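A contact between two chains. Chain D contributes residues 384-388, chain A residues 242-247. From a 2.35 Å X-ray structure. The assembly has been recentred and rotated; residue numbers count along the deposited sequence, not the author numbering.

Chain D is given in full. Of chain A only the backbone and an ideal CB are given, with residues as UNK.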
# COMPACT_ATOMS: atom_id res chain seq x y z
N HIS D 384 -18.46 25.91 3.87
CA HIS D 384 -19.83 26.31 3.62
C HIS D 384 -19.83 27.59 2.77
O HIS D 384 -20.76 28.40 2.81
CB HIS D 384 -20.57 26.41 4.95
CG HIS D 384 -20.77 25.07 5.59
ND1 HIS D 384 -19.74 24.35 6.15
CD2 HIS D 384 -21.89 24.35 5.78
CE1 HIS D 384 -20.21 23.22 6.64
NE2 HIS D 384 -21.52 23.20 6.44
N SER D 385 -18.78 27.69 1.97
CA SER D 385 -18.57 28.79 1.04
C SER D 385 -19.67 28.81 -0.04
O SER D 385 -20.05 29.87 -0.53
CB SER D 385 -17.20 28.65 0.37
OG SER D 385 -16.96 29.67 -0.58
N GLN D 386 -20.15 27.62 -0.42
CA GLN D 386 -21.19 27.50 -1.45
C GLN D 386 -22.58 27.98 -1.00
O GLN D 386 -23.34 28.49 -1.82
CB GLN D 386 -21.26 26.05 -1.97
CG GLN D 386 -20.04 25.61 -2.77
CD GLN D 386 -20.04 24.13 -3.10
OE1 GLN D 386 -20.27 23.27 -2.23
NE2 GLN D 386 -19.72 23.81 -4.34
N LEU D 387 -22.89 27.86 0.30
CA LEU D 387 -24.19 28.27 0.84
C LEU D 387 -24.49 29.78 0.72
O LEU D 387 -23.57 30.60 0.71
CB LEU D 387 -24.38 27.81 2.30
CG LEU D 387 -24.54 26.33 2.68
CD1 LEU D 387 -23.40 25.41 2.23
CD2 LEU D 387 -24.74 26.23 4.18
N SER D 388 -25.78 30.12 0.62
CA SER D 388 -26.22 31.52 0.50
C SER D 388 -26.01 32.20 1.85
O SER D 388 -25.92 31.53 2.87
CB SER D 388 -27.69 31.63 0.08
OG SER D 388 -28.55 31.10 1.07
N UNK A 242 -23.88 29.27 -12.35
CA UNK A 242 -24.20 28.09 -11.56
C UNK A 242 -24.39 28.48 -10.09
O UNK A 242 -23.48 29.04 -9.48
CB UNK A 242 -23.10 27.03 -11.70
N UNK A 243 -25.58 28.17 -9.54
CA UNK A 243 -25.86 28.51 -8.14
C UNK A 243 -24.97 27.76 -7.14
O UNK A 243 -24.69 28.29 -6.07
CB UNK A 243 -27.33 28.22 -7.83
N UNK A 244 -24.52 26.55 -7.48
CA UNK A 244 -23.66 25.81 -6.57
C UNK A 244 -22.34 26.58 -6.36
O UNK A 244 -21.67 26.37 -5.35
CB UNK A 244 -23.39 24.40 -7.11
N UNK A 245 -21.97 27.44 -7.32
CA UNK A 245 -20.74 28.26 -7.25
C UNK A 245 -20.93 29.76 -7.31
O UNK A 245 -20.17 30.47 -7.96
CB UNK A 245 -19.81 27.86 -8.40
N UNK A 246 -21.92 30.23 -6.57
CA UNK A 246 -22.23 31.65 -6.52
C UNK A 246 -22.23 32.33 -7.87
O UNK A 246 -21.50 33.30 -8.09
CB UNK A 246 -21.23 32.36 -5.60
N UNK A 247 -23.04 31.79 -8.77
CA UNK A 247 -23.19 32.34 -10.12
C UNK A 247 -22.08 32.15 -11.13
O UNK A 247 -22.19 32.65 -12.26
CB UNK A 247 -23.42 33.85 -9.99

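Position 242 lies beyond the reach of chain D, with nothing of that stretch within 5.5 Å of its ideal CB. The chain turns directly afterwards, and a short acceptor here could hold the free amide of position 244. The deposited residue is Asp A242, whose OD1 accepts from the backbone N of 244 at 2.8 Å, while Asp A242 O accepts from the backbone N of 245 at 3.1 Å.

At 243 the CB points sideways into open space. With phi -65° and psi -30° many residues would fit, proline among them, since the ring suits this phi. Pro A243 is found, and it adds little to the contact.

Position 244 also directs its CB sideways, 4.6 Å from Gln D386 NE2, and its carbonyl O lies 3.1 Å from Gln D386 CG. The glutamine thus lies against the backbone here, and a small side chain, such as alanine, serine or cysteine, would suit the space beside it. Ser A244 turns its hydroxyl back to its own chain: with chi1 in the p well, OG donates to Asp A242 OD1 at 2.8 Å.

Position 245 comes closest to chain D in backbone register, the CA of 245 lying 5.9 Å from Gln D386 CA, yet its CB points away. A short side chain would leave the glutamine amide without a neighbour from this position; a long or aromatic one could swing back beneath it. Tyr A245 does so. With chi1 at -77°, its ring passes under the amide, and Gln D386 NE2 sits over one face, 3.2 Å from Tyr A245 CZ.

At 246 the CB points sideways, with nothing of the chain D stretch within 5.5 Å of the ideal CB, but the carbonyls of Ser D385, Gln D386 and Leu D387 lie farther along. A side chain long enough to carry a donor to them is favoured: histidine, lysine, arginine or glutamine. The left-handed backbone (44°/56°) would also admit asparagine, with less reach, or glycine, which would leave the carbonyls without a side-chain donor from this position. His A246 extends its imidazole so that NE2 donates to Ser D385 O in a very short hydrogen bond of 2.4 Å. Leu D387 O also lies at the ring edge, 3.3 Å from His A246 CE1.

Position 247 is out of reach, and its phi of 73° by itself favours glycine, the deposited Gly A247.

Chain A (242-247) DPSYHG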
# COMPACT_ATOMS: atom_id res chain seq x y z
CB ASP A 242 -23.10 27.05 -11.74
CG ASP A 242 -23.42 25.71 -11.09
OD1 ASP A 242 -24.18 25.66 -10.10
OD2 ASP A 242 -22.88 24.70 -11.58
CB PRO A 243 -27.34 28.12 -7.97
CG PRO A 243 -27.56 27.07 -8.98
CD PRO A 243 -26.68 27.41 -10.15
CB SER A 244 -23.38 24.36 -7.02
OG SER A 244 -22.66 24.31 -8.24
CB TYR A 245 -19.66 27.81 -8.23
CG TYR A 245 -18.97 26.57 -7.73
CD1 TYR A 245 -17.86 26.68 -6.89
CD2 TYR A 245 -19.44 25.31 -8.06
CE1 TYR A 245 -17.23 25.56 -6.39
CE2 TYR A 245 -18.81 24.18 -7.57
CZ TYR A 245 -17.71 24.31 -6.74
OH TYR A 245 -17.09 23.18 -6.25
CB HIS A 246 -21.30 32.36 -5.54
CG HIS A 246 -21.50 31.91 -4.14
ND1 HIS A 246 -22.46 32.47 -3.32
CD2 HIS A 246 -20.89 30.95 -3.41
CE1 HIS A 246 -22.43 31.87 -2.14
NE2 HIS A 246 -21.49 30.94 -2.17
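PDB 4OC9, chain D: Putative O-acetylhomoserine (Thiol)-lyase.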